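Local coordinates for protein putative oxidoreductase (Yersinia pestis, PDB 3KUX) that probably works as an NAD(P)-dependent oxidoreductase, joining an N-terminal Rossmann fold to a C-terminal alpha/beta domain, with a substrate that remains unknown, at residues P195-V200 and K343-I348; L180-L185 and E331-G336; D6-G11 and D311-T316; P25-T30 and A304-I309. All coordinates share one frame; numbering follows the deposited sequence.

Contact 1 (P195-V200 and K343-I348); sequences PETLNV and KKALPI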
loop_
_atom_site.group_PDB
_atom_site.type_symbol
_atom_site.label_atom_id
_atom_site.label_comp_id
_atom_site.label_asym_id
_atom_site.label_seq_id
_atom_site.Cartn_x
_atom_site.Cartn_y
_atom_site.Cartn_z
ATOM N N PRO A 195 15.938 8.661 3.715
ATOM C CA PRO A 195 16.962 8.560 4.746
ATOM C C PRO A 195 18.350 8.746 4.141
ATOM O O PRO A 195 18.474 8.892 2.928
ATOM C CB PRO A 195 16.798 7.126 5.249
ATOM C CG PRO A 195 16.311 6.378 4.056
ATOM C CD PRO A 195 15.464 7.342 3.266
ATOM N N GLU A 196 19.380 8.748 4.981
ATOM C CA GLU A 196 20.754 8.783 4.493
ATOM C C GLU A 196 21.268 7.361 4.273
ATOM O O GLU A 196 21.922 7.075 3.273
ATOM C CB GLU A 196 21.658 9.550 5.461
ATOM C CG GLU A 196 21.343 11.041 5.552
ATOM C CD GLU A 196 22.392 11.827 6.334
ATOM O OE1 GLU A 196 22.717 11.425 7.475
ATOM O OE2 GLU A 196 22.885 12.854 5.806
ATOM N N THR A 197 20.954 6.468 5.205
ATOM C CA THR A 197 21.311 5.068 5.062
ATOM C C THR A 197 20.151 4.151 5.415
ATOM O O THR A 197 19.309 4.490 6.244
ATOM C CB THR A 197 22.493 4.697 5.964
ATOM O OG1 THR A 197 22.100 4.810 7.337
ATOM C CG2 THR A 197 23.669 5.610 5.694
ATOM N N LEU A 198 20.126 2.981 4.783
ATOM C CA LEU A 198 19.163 1.932 5.112
ATOM C C LEU A 198 19.902 0.680 5.563
ATOM O O LEU A 198 20.745 0.161 4.836
ATOM C CB LEU A 198 18.303 1.604 3.892
ATOM C CG LEU A 198 17.458 0.339 4.018
ATOM C CD1 LEU A 198 16.324 0.564 4.999
ATOM C CD2 LEU A 198 16.912 -0.075 2.671
ATOM N N ASN A 199 19.594 0.199 6.765
ATOM C CA ASN A 199 20.204 -1.026 7.279
ATOM C C ASN A 199 19.160 -2.089 7.577
ATOM O O ASN A 199 18.346 -1.931 8.489
ATOM C CB ASN A 199 21.002 -0.736 8.543
ATOM C CG ASN A 199 21.894 -1.900 8.951
ATOM O OD1 ASN A 199 21.982 -2.909 8.251
ATOM N ND2 ASN A 199 22.566 -1.759 10.084
ATOM N N VAL A 200 19.183 -3.182 6.825
ATOM C CA VAL A 200 18.141 -4.191 6.972
ATOM C C VAL A 200 18.667 -5.540 7.426
ATOM O O VAL A 200 19.686 -6.024 6.942
ATOM C CB VAL A 200 17.343 -4.372 5.675
ATOM C CG1 VAL A 200 16.374 -5.536 5.810
ATOM C CG2 VAL A 200 16.602 -3.079 5.334
ATOM N N LYS A 343 25.341 -7.003 5.444
ATOM C CA LYS A 343 25.196 -6.621 6.844
ATOM C C LYS A 343 25.783 -5.225 7.036
ATOM O O LYS A 343 26.580 -4.992 7.946
ATOM C CB LYS A 343 25.905 -7.611 7.777
ATOM C CG LYS A 343 25.675 -9.090 7.478
ATOM C CD LYS A 343 24.196 -9.450 7.350
ATOM C CE LYS A 343 23.412 -9.177 8.626
ATOM N NZ LYS A 343 21.962 -9.497 8.441
ATOM N N LYS A 344 25.409 -4.303 6.157
ATOM C CA LYS A 344 25.831 -2.915 6.279
ATOM C C LYS A 344 24.633 -2.002 6.169
ATOM O O LYS A 344 23.643 -2.340 5.517
ATOM C CB LYS A 344 26.822 -2.530 5.173
ATOM C CG LYS A 344 28.277 -2.604 5.574
ATOM C CD LYS A 344 29.099 -1.526 4.877
ATOM C CE LYS A 344 28.700 -0.138 5.369
ATOM N NZ LYS A 344 29.789 0.873 5.220
ATOM N N ALA A 345 24.728 -0.842 6.808
ATOM C CA ALA A 345 23.830 0.254 6.499
ATOM C C ALA A 345 24.345 0.867 5.207
ATOM O O ALA A 345 25.430 1.441 5.175
ATOM C CB ALA A 345 23.824 1.277 7.620
ATOM N N LEU A 346 23.583 0.708 4.132
ATOM C CA LEU A 346 23.989 1.218 2.825
ATOM C C LEU A 346 23.381 2.591 2.573
ATOM O O LEU A 346 22.292 2.885 3.061
ATOM C CB LEU A 346 23.580 0.245 1.717
ATOM C CG LEU A 346 24.348 -1.079 1.693
ATOM C CD1 LEU A 346 23.683 -2.084 0.759
ATOM C CD2 LEU A 346 25.802 -0.852 1.303
ATOM N N PRO A 347 24.091 3.439 1.816
ATOM C CA PRO A 347 23.618 4.790 1.557
ATOM C C PRO A 347 22.654 4.849 0.384
ATOM O O PRO A 347 22.807 4.101 -0.582
ATOM C CB PRO A 347 24.901 5.542 1.205
ATOM C CG PRO A 347 25.770 4.514 0.582
ATOM C CD PRO A 347 25.423 3.195 1.237
ATOM N N ILE A 348 21.661 5.726 0.487
ATOM C CA ILE A 348 20.788 6.054 -0.631
ATOM C C ILE A 348 21.521 7.020 -1.554
ATOM O O ILE A 348 22.126 7.989 -1.091
ATOM C CB ILE A 348 19.495 6.734 -0.139
ATOM C CG1 ILE A 348 18.572 5.715 0.533
ATOM C CG2 ILE A 348 18.785 7.435 -1.289
ATOM C CD1 ILE A 348 19.119 5.145 1.815
#
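An antiparallel strand pairing joins P195-V200 to K343-I348 at one end of the mixed sheet in the C-terminal alpha/beta domain, where the short strand 346-347 is outermost. L198 and L346 form the hydrogen-bonded pair: L198 N donates to L346 O over 2.8 Å, and L346 N returns a bond to L198 O. T197 and P347 make the neighbouring non-hydrogen-bonded pair. The ladder closes where I348 N reaches E196 O at 3.1 Å.

Side chains add contacts beyond the ladder. A345 CB rests against N199 CB at 3.6 Å and lies 3.9 Å from T197 OG1. At the other end the I348 side chain crosses P195 at about a right angle, its CD1 3.8 Å from P195 CG. A chi1 of -73° sets CG1 of I348 beside the backbone N, and chi2 of 66° then turns CD1 to P195 CG and up to L198 CB.

Strand 214-221 flanks P195-V200 on its other edge. Helix 323-342, which ends in a Schellman motif with K343 as its C-prime residue, packs through L335 and A338 against L346 and through L332 against I348.

Contact 2 (L180-L185 and E331-G336); sequences LGPHLL and ELIELG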
loop_
_atom_site.group_PDB
_atom_site.type_symbol
_atom_site.label_atom_id
_atom_site.label_comp_id
_atom_site.label_asym_id
_atom_site.label_seq_id
_atom_site.Cartn_x
_atom_site.Cartn_y
_atom_site.Cartn_z
ATOM N N LEU A 180 5.465 -6.956 2.970
ATOM C CA LEU A 180 5.089 -5.890 3.890
ATOM C C LEU A 180 6.051 -4.702 3.846
ATOM O O LEU A 180 5.661 -3.568 4.131
ATOM C CB LEU A 180 4.958 -6.439 5.315
ATOM C CG LEU A 180 3.831 -7.462 5.514
ATOM C CD1 LEU A 180 3.920 -8.149 6.868
ATOM C CD2 LEU A 180 2.473 -6.792 5.344
ATOM N N GLY A 181 7.304 -4.952 3.487
ATOM C CA GLY A 181 8.263 -3.864 3.356
ATOM C C GLY A 181 7.699 -2.652 2.621
ATOM O O GLY A 181 7.753 -1.529 3.124
ATOM N N PRO A 182 7.152 -2.869 1.417
ATOM C CA PRO A 182 6.682 -1.745 0.612
ATOM C C PRO A 182 5.698 -0.842 1.359
ATOM O O PRO A 182 5.780 0.385 1.259
ATOM C CB PRO A 182 6.002 -2.430 -0.578
ATOM C CG PRO A 182 6.693 -3.739 -0.700
ATOM C CD PRO A 182 7.034 -4.153 0.703
ATOM N N HIS A 183 4.773 -1.443 2.100
ATOM C CA HIS A 183 3.799 -0.662 2.855
ATOM C C HIS A 183 4.493 0.256 3.848
ATOM O O HIS A 183 4.238 1.457 3.879
ATOM C CB HIS A 183 2.817 -1.577 3.587
ATOM C CG HIS A 183 1.867 -2.291 2.678
ATOM N ND1 HIS A 183 1.051 -1.627 1.786
ATOM C CD2 HIS A 183 1.595 -3.609 2.526
ATOM C CE1 HIS A 183 0.322 -2.505 1.121
ATOM N NE2 HIS A 183 0.633 -3.715 1.552
ATOM N N LEU A 184 5.384 -0.320 4.648
ATOM C CA LEU A 184 6.064 0.412 5.707
ATOM C C LEU A 184 7.030 1.453 5.155
ATOM O O LEU A 184 7.009 2.607 5.578
ATOM C CB LEU A 184 6.797 -0.563 6.625
ATOM C CG LEU A 184 5.939 -1.298 7.658
ATOM C CD1 LEU A 184 4.492 -1.418 7.219
ATOM C CD2 LEU A 184 6.530 -2.665 7.964
ATOM N N LEU A 185 7.871 1.045 4.210
ATOM C CA LEU A 185 8.811 1.960 3.579
ATOM C C LEU A 185 8.102 3.180 3.002
ATOM O O LEU A 185 8.553 4.314 3.175
ATOM C CB LEU A 185 9.598 1.250 2.478
ATOM C CG LEU A 185 10.768 0.363 2.911
ATOM C CD1 LEU A 185 11.282 -0.472 1.742
ATOM C CD2 LEU A 185 11.883 1.204 3.504
ATOM N N GLU A 331 13.204 0.759 -4.967
ATOM C CA GLU A 331 14.653 0.893 -4.858
ATOM C C GLU A 331 15.132 0.522 -3.463
ATOM O O GLU A 331 16.155 -0.146 -3.300
ATOM C CB GLU A 331 15.087 2.320 -5.171
ATOM C CG GLU A 331 15.023 2.691 -6.638
ATOM C CD GLU A 331 15.343 4.154 -6.876
ATOM O OE1 GLU A 331 16.079 4.741 -6.055
ATOM O OE2 GLU A 331 14.857 4.716 -7.882
ATOM N N LEU A 332 14.391 0.971 -2.456
ATOM C CA LEU A 332 14.731 0.672 -1.076
ATOM C C LEU A 332 14.514 -0.800 -0.751
ATOM O O LEU A 332 15.216 -1.368 0.094
ATOM C CB LEU A 332 13.915 1.540 -0.122
ATOM C CG LEU A 332 14.217 3.033 -0.190
ATOM C CD1 LEU A 332 13.584 3.732 0.992
ATOM C CD2 LEU A 332 15.717 3.264 -0.206
ATOM N N ILE A 333 13.540 -1.419 -1.413
ATOM C CA ILE A 333 13.316 -2.844 -1.226
ATOM C C ILE A 333 14.565 -3.595 -1.660
ATOM O O ILE A 333 15.053 -4.460 -0.947
ATOM C CB ILE A 333 12.080 -3.347 -1.995
ATOM C CG1 ILE A 333 10.808 -2.785 -1.369
ATOM C CG2 ILE A 333 12.003 -4.862 -1.954
ATOM C CD1 ILE A 333 10.445 -3.440 -0.046
ATOM N N GLU A 334 15.098 -3.244 -2.824
ATOM C CA GLU A 334 16.318 -3.880 -3.300
ATOM C C GLU A 334 17.495 -3.539 -2.393
ATOM O O GLU A 334 18.316 -4.406 -2.073
ATOM C CB GLU A 334 16.626 -3.475 -4.741
ATOM C CG GLU A 334 15.730 -4.137 -5.780
ATOM C CD GLU A 334 16.359 -4.153 -7.169
ATOM O OE1 GLU A 334 17.496 -3.648 -7.322
ATOM O OE2 GLU A 334 15.716 -4.674 -8.108
ATOM N N LEU A 335 17.578 -2.276 -1.981
ATOM C CA LEU A 335 18.678 -1.833 -1.135
ATOM C C LEU A 335 18.660 -2.588 0.191
ATOM O O LEU A 335 19.710 -2.834 0.788
ATOM C CB LEU A 335 18.622 -0.320 -0.904
ATOM C CG LEU A 335 19.920 0.338 -0.409
ATOM C CD1 LEU A 335 21.093 0.002 -1.326
ATOM C CD2 LEU A 335 19.767 1.852 -0.273
ATOM N N GLY A 336 17.467 -2.960 0.645
ATOM C CA GLY A 336 17.325 -3.751 1.863
ATOM C C GLY A 336 17.990 -5.104 1.696
ATOM O O GLY A 336 18.735 -5.552 2.573
#
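I333, L332, L185 and P182 carry this buried, wholly apolar contact between helices 176-192 and 323-342. The axes of the two short segments approach to 10.0 Å, with 120° between their N-to-C directions, and no hydrogen bond passes from one segment to the other.

The aliphatic packing centres on the CD1 methyl of I333. It touches P182 CD at 3.6 Å and L185 CD1 at the same 3.6 Å, and also comes within 3.9 Å of the backbone carbon G181 C. The I333 side chain meets the proline ring at about a right angle. Its chi1 of -69° sets CG1 beside the backbone N, and chi2 of -74° turns CD1 toward P182 and L185. L185 uses both branches: CD1 lies 3.8 Å from L332 CB, while CD2 meets L332 CD1 at 3.9 Å, a methyl-to-methyl contact. Toward the sheet, L184 and L185 touch L228 of strand 224-231.

A polar link ties the two helices nearby: I333 O accepts a hydrogen bond from NE1 of W177, one turn before G181.

Two helices packed beside the mixed sheet in this way belong to the C-terminal alpha/beta domain. H183, on the same helix, touches K98 and N126, consistent with the active-site cleft of relatives, where a lysine and a histidine are found close together.

Contact 3 (D6-G11 and D311-T316); sequences DKIKVG and DAIWGT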
loop_
_atom_site.group_PDB
_atom_site.type_symbol
_atom_site.label_atom_id
_atom_site.label_comp_id
_atom_site.label_asym_id
_atom_site.label_seq_id
_atom_site.Cartn_x
_atom_site.Cartn_y
_atom_site.Cartn_z
ATOM N N ASP A 6 -21.109 11.579 -15.089
ATOM C CA ASP A 6 -20.129 10.968 -15.981
ATOM C C ASP A 6 -19.421 9.787 -15.318
ATOM O O ASP A 6 -19.232 9.767 -14.103
ATOM C CB ASP A 6 -19.115 12.007 -16.463
ATOM C CG ASP A 6 -18.554 11.682 -17.835
ATOM O OD1 ASP A 6 -19.240 10.978 -18.608
ATOM O OD2 ASP A 6 -17.432 12.136 -18.142
ATOM N N LYS A 7 -19.036 8.804 -16.127
ATOM C CA LYS A 7 -18.429 7.583 -15.614
ATOM C C LYS A 7 -17.148 7.210 -16.346
ATOM O O LYS A 7 -17.044 7.361 -17.561
ATOM C CB LYS A 7 -19.418 6.419 -15.691
ATOM C CG LYS A 7 -20.320 6.278 -14.477
ATOM C CD LYS A 7 -21.478 5.330 -14.760
ATOM C CE LYS A 7 -22.193 4.923 -13.478
ATOM N NZ LYS A 7 -21.363 4.005 -12.639
ATOM N N ILE A 8 -16.176 6.723 -15.583
ATOM C CA ILE A 8 -14.948 6.166 -16.124
ATOM C C ILE A 8 -15.086 4.654 -16.096
ATOM O O ILE A 8 -15.178 4.059 -15.024
ATOM C CB ILE A 8 -13.732 6.566 -15.266
ATOM C CG1 ILE A 8 -13.509 8.078 -15.325
ATOM C CG2 ILE A 8 -12.485 5.820 -15.713
ATOM C CD1 ILE A 8 -12.496 8.590 -14.324
ATOM N N LYS A 9 -15.116 4.027 -17.265
ATOM C CA LYS A 9 -15.279 2.582 -17.319
ATOM C C LYS A 9 -13.958 1.885 -17.012
ATOM O O LYS A 9 -12.911 2.245 -17.550
ATOM C CB LYS A 9 -15.844 2.143 -18.672
ATOM C CG LYS A 9 -17.165 2.821 -19.031
ATOM C CD LYS A 9 -17.852 2.154 -20.221
ATOM C CE LYS A 9 -18.505 0.833 -19.824
ATOM N NZ LYS A 9 -19.086 0.102 -20.985
ATOM N N VAL A 10 -14.013 0.889 -16.133
ATOM C CA VAL A 10 -12.807 0.237 -15.640
ATOM C C VAL A 10 -12.743 -1.244 -16.007
ATOM O O VAL A 10 -13.761 -1.936 -16.021
ATOM C CB VAL A 10 -12.706 0.359 -14.111
ATOM C CG1 VAL A 10 -11.408 -0.247 -13.622
ATOM C CG2 VAL A 10 -12.816 1.815 -13.685
ATOM N N GLY A 11 -11.537 -1.720 -16.300
ATOM C CA GLY A 11 -11.303 -3.140 -16.557
ATOM C C GLY A 11 -10.392 -3.757 -15.506
ATOM O O GLY A 11 -9.241 -3.347 -15.348
ATOM N N ASP A 311 -10.459 11.392 -10.006
ATOM C CA ASP A 311 -10.245 12.824 -10.171
ATOM C C ASP A 311 -8.988 13.163 -10.969
ATOM O O ASP A 311 -8.944 14.190 -11.651
ATOM C CB ASP A 311 -10.236 13.521 -8.812
ATOM C CG ASP A 311 -11.597 13.497 -8.144
ATOM O OD1 ASP A 311 -12.587 13.157 -8.826
ATOM O OD2 ASP A 311 -11.683 13.815 -6.942
ATOM N N ALA A 312 -7.972 12.307 -10.885
ATOM C CA ALA A 312 -6.740 12.512 -11.645
ATOM C C ALA A 312 -6.961 12.276 -13.141
ATOM O O ALA A 312 -6.473 13.042 -13.974
ATOM C CB ALA A 312 -5.639 11.619 -11.124
ATOM N N ILE A 313 -7.693 11.214 -13.471
ATOM C CA ILE A 313 -8.051 10.930 -14.856
ATOM C C ILE A 313 -8.697 12.154 -15.490
ATOM O O ILE A 313 -8.294 12.603 -16.566
ATOM C CB ILE A 313 -9.059 9.768 -14.955
ATOM C CG1 ILE A 313 -8.477 8.476 -14.369
ATOM C CG2 ILE A 313 -9.507 9.567 -16.393
ATOM C CD1 ILE A 313 -7.209 8.005 -15.030
ATOM N N TRP A 314 -9.713 12.685 -14.816
ATOM C CA TRP A 314 -10.446 13.842 -15.315
ATOM C C TRP A 314 -9.603 15.109 -15.272
ATOM O O TRP A 314 -10.049 16.171 -15.692
ATOM C CB TRP A 314 -11.756 14.024 -14.544
ATOM C CG TRP A 314 -12.757 12.948 -14.844
ATOM C CD1 TRP A 314 -12.825 12.190 -15.980
ATOM C CD2 TRP A 314 -13.848 12.527 -14.016
ATOM N NE1 TRP A 314 -13.881 11.312 -15.903
ATOM C CE2 TRP A 314 -14.525 11.499 -14.708
ATOM C CE3 TRP A 314 -14.320 12.916 -12.758
ATOM C CZ2 TRP A 314 -15.646 10.856 -14.184
ATOM C CZ3 TRP A 314 -15.431 12.274 -12.236
ATOM C CH2 TRP A 314 -16.082 11.254 -12.949
ATOM N N GLY A 315 -8.381 14.986 -14.760
ATOM C CA GLY A 315 -7.432 16.096 -14.743
ATOM C C GLY A 315 -7.698 17.103 -13.642
ATOM O O GLY A 315 -7.115 18.186 -13.629
ATOM N N THR A 316 -8.573 16.744 -12.708
ATOM C CA THR A 316 -8.955 17.646 -11.624
ATOM C C THR A 316 -7.896 17.751 -10.520
ATOM O O THR A 316 -7.702 18.821 -9.941
ATOM C CB THR A 316 -10.284 17.211 -10.967
ATOM O OG1 THR A 316 -11.138 16.606 -11.946
ATOM C CG2 THR A 316 -10.986 18.407 -10.339
#
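I8 and I313 are the closest pair along the two backbones, their CA atoms 8.5 Å apart, so the backbones of strand 8-11 and the end of helix 303-313 stay apart and side chains bridge most of the gap. I8 does most of the work. Its CG1 is anti to the carbonyl carbon (chi1 -65°), and beyond it the CD1 methyl lies over one face of the W314 indole, 3.7 Å from the centroid of the five-membered ring and 26° off the ring normal: a CH-pi contact, displaced toward the rim. The same methyl packs 3.7 Å from I313 CB, which puts it against two consecutive residues of the helix end.

Strand 8-13 is an inner strand of the parallel Rossmann sheet, while W314 comes from the C-terminal part of the chain, so the contact links the nucleotide-binding fold to a helix that returns to it from far along the sequence. G315, at positive phi, ends that helix in a Schellman motif directly after W314. At the edge of the indole, near its plane, D6 O lies 3.7 Å from W314 CH2. On the strand side, I8 also packs against L33 of strand 33-39, and its backbone bonds to G32 and E34.

Contact 4 (P25-T30 and A304-I309); sequences PLIMGT and AYYAGI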
loop_
_atom_site.group_PDB
_atom_site.type_symbol
_atom_site.label_atom_id
_atom_site.label_comp_id
_atom_site.label_asym_id
_atom_site.label_seq_id
_atom_site.Cartn_x
_atom_site.Cartn_y
_atom_site.Cartn_z
ATOM N N PRO A 25 -14.606 -4.306 -4.786
ATOM C CA PRO A 25 -15.433 -3.623 -3.800
ATOM C C PRO A 25 -15.189 -2.123 -3.770
ATOM O O PRO A 25 -16.132 -1.355 -3.606
ATOM C CB PRO A 25 -14.985 -4.249 -2.478
ATOM C CG PRO A 25 -14.461 -5.583 -2.853
ATOM C CD PRO A 25 -13.825 -5.404 -4.192
ATOM N N LEU A 26 -13.934 -1.709 -3.931
ATOM C CA LEU A 26 -13.563 -0.295 -3.809
ATOM C C LEU A 26 -13.895 0.534 -5.048
ATOM O O LEU A 26 -14.330 1.680 -4.931
ATOM C CB LEU A 26 -12.080 -0.154 -3.456
ATOM C CG LEU A 26 -11.720 -0.377 -1.985
ATOM C CD1 LEU A 26 -10.214 -0.410 -1.799
ATOM C CD2 LEU A 26 -12.344 0.698 -1.102
ATOM N N ILE A 27 -13.676 -0.040 -6.231
ATOM C CA ILE A 27 -14.081 0.602 -7.476
ATOM C C ILE A 27 -15.596 0.682 -7.532
ATOM O O ILE A 27 -16.166 1.708 -7.899
ATOM C CB ILE A 27 -13.627 -0.187 -8.715
ATOM C CG1 ILE A 27 -12.113 -0.398 -8.716
ATOM C CG2 ILE A 27 -14.052 0.540 -9.977
ATOM C CD1 ILE A 27 -11.613 -1.131 -9.947
HETATM N N MSE A 28 -16.241 -0.417 -7.165
HETATM C CA MSE A 28 -17.688 -0.481 -7.124
HETATM C C MSE A 28 -18.257 0.637 -6.255
HETATM O O MSE A 28 -19.257 1.261 -6.605
HETATM C CB MSE A 28 -18.133 -1.839 -6.583
HETATM C CG MSE A 28 -19.478 -2.303 -7.110
HETATM SE SE MSE A 28 -19.460 -2.615 -9.046
HETATM C CE MSE A 28 -19.535 -0.761 -9.672
ATOM N N GLY A 29 -17.605 0.892 -5.126
ATOM C CA GLY A 29 -18.122 1.835 -4.140
ATOM C C GLY A 29 -17.755 3.276 -4.426
ATOM O O GLY A 29 -18.097 4.179 -3.664
ATOM N N THR A 30 -17.062 3.491 -5.536
ATOM C CA THR A 30 -16.586 4.817 -5.901
ATOM C C THR A 30 -17.430 5.443 -7.018
ATOM O O THR A 30 -17.435 4.954 -8.157
ATOM C CB THR A 30 -15.104 4.758 -6.326
ATOM O OG1 THR A 30 -14.306 4.355 -5.206
ATOM C CG2 THR A 30 -14.629 6.116 -6.820
ATOM N N ALA A 304 -10.510 6.725 -0.651
ATOM C CA ALA A 304 -9.863 7.963 -1.066
ATOM C C ALA A 304 -8.936 7.742 -2.266
ATOM O O ALA A 304 -8.742 8.648 -3.082
ATOM C CB ALA A 304 -9.103 8.596 0.097
ATOM N N TYR A 305 -8.369 6.542 -2.372
ATOM C CA TYR A 305 -7.438 6.229 -3.458
ATOM C C TYR A 305 -8.113 6.285 -4.817
ATOM O O TYR A 305 -7.690 7.028 -5.704
ATOM C CB TYR A 305 -6.800 4.848 -3.271
ATOM C CG TYR A 305 -5.887 4.461 -4.415
ATOM C CD1 TYR A 305 -4.599 4.968 -4.496
ATOM C CD2 TYR A 305 -6.319 3.598 -5.424
ATOM C CE1 TYR A 305 -3.754 4.624 -5.541
ATOM C CE2 TYR A 305 -5.486 3.252 -6.476
ATOM C CZ TYR A 305 -4.200 3.768 -6.527
ATOM O OH TYR A 305 -3.350 3.435 -7.563
ATOM N N TYR A 306 -9.160 5.484 -4.984
ATOM C CA TYR A 306 -9.867 5.432 -6.257
ATOM C C TYR A 306 -10.595 6.735 -6.588
ATOM O O TYR A 306 -10.636 7.153 -7.744
ATOM C CB TYR A 306 -10.795 4.214 -6.322
ATOM C CG TYR A 306 -10.051 2.983 -6.770
ATOM C CD1 TYR A 306 -9.735 2.797 -8.108
ATOM C CD2 TYR A 306 -9.625 2.030 -5.859
ATOM C CE1 TYR A 306 -9.036 1.682 -8.530
ATOM C CE2 TYR A 306 -8.922 0.913 -6.270
ATOM C CZ TYR A 306 -8.632 0.742 -7.608
ATOM O OH TYR A 306 -7.932 -0.366 -8.034
ATOM N N ALA A 307 -11.151 7.387 -5.578
ATOM C CA ALA A 307 -11.741 8.689 -5.796
ATOM C C ALA A 307 -10.645 9.622 -6.293
ATOM O O ALA A 307 -10.894 10.520 -7.096
ATOM C CB ALA A 307 -12.367 9.219 -4.514
ATOM N N GLY A 308 -9.425 9.393 -5.817
ATOM C CA GLY A 308 -8.275 10.176 -6.246
ATOM C C GLY A 308 -7.876 9.826 -7.666
ATOM O O GLY A 308 -7.507 10.696 -8.454
ATOM N N ILE A 309 -7.941 8.541 -7.991
ATOM C CA ILE A 309 -7.642 8.090 -9.340
ATOM C C ILE A 309 -8.649 8.708 -10.298
ATOM O O ILE A 309 -8.283 9.350 -11.281
ATOM C CB ILE A 309 -7.726 6.560 -9.453
ATOM C CG1 ILE A 309 -6.663 5.889 -8.571
ATOM C CG2 ILE A 309 -7.586 6.135 -10.907
ATOM C CD1 ILE A 309 -5.249 5.965 -9.126
#
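The backbones come closest at two places, I27 to Y306 (CA-CA 6.5 Å) and T30 to A307 (CA-CA 6.2 Å), where the last turn of helix 17-28 and the residues after it run up against helix 303-313. No hydrogen bond spans the two segments.

Y306 contributes more to the interface than any other residue. Its ring is flanked on both faces: I27 CG1 sits over one, 3.9 Å from the ring centroid and 18° off the normal, in a CH-pi contact, while CD2 of its own neighbour Y305 lies over the opposite face. L26 adds its CB, 4.1 Å from Y306 CD2, in an oblique approach. The hydroxyl of Y306 is hydrogen-bonded to H23 ND1, so a polar tie one turn back in the same helix 17-28 fixes the far end of the ring.

T30 approaches the base of the tyrosine, its OG1 3.7 Å from Y306 CB. That hydroxyl donates to L26 O at 2.7 Å, with OG1 placed anti to the carbonyl carbon (chi1 -64°). The CG2 branch instead lies 3.9 Å from A307 N.

V72 and V95 of the parallel sheet pack on Y306 as well. The first helix of a Rossmann fold, beside the nucleotide-binding sheet, is thus met by a helix from the C-terminal part of the chain, joining the protein's two halves.

In the fold
The four contacts fall into two pairs on opposite sides of the chain's centre. Contacts 1 and 2 have centres 12 Å apart and touch in the C-terminal domain, where the strand pair at the sheet's edge meets the helix pair: V200 CB, for one, packs 3.6 Å from G336 O. Contacts 3 and 4, with centres 10 Å apart, share helix 303-313 and meet where V10 CG1 packs 3.8 Å from I27 CD1; both tie that helix to the Rossmann half. Between the pairs, contacts 2 and 4 are nearest, about 11 Å between nearest atoms. Helix 176-192 of contact 2 carries H183, which touches K98 just after strand 93-96, consistent with an active-site cleft between the halves.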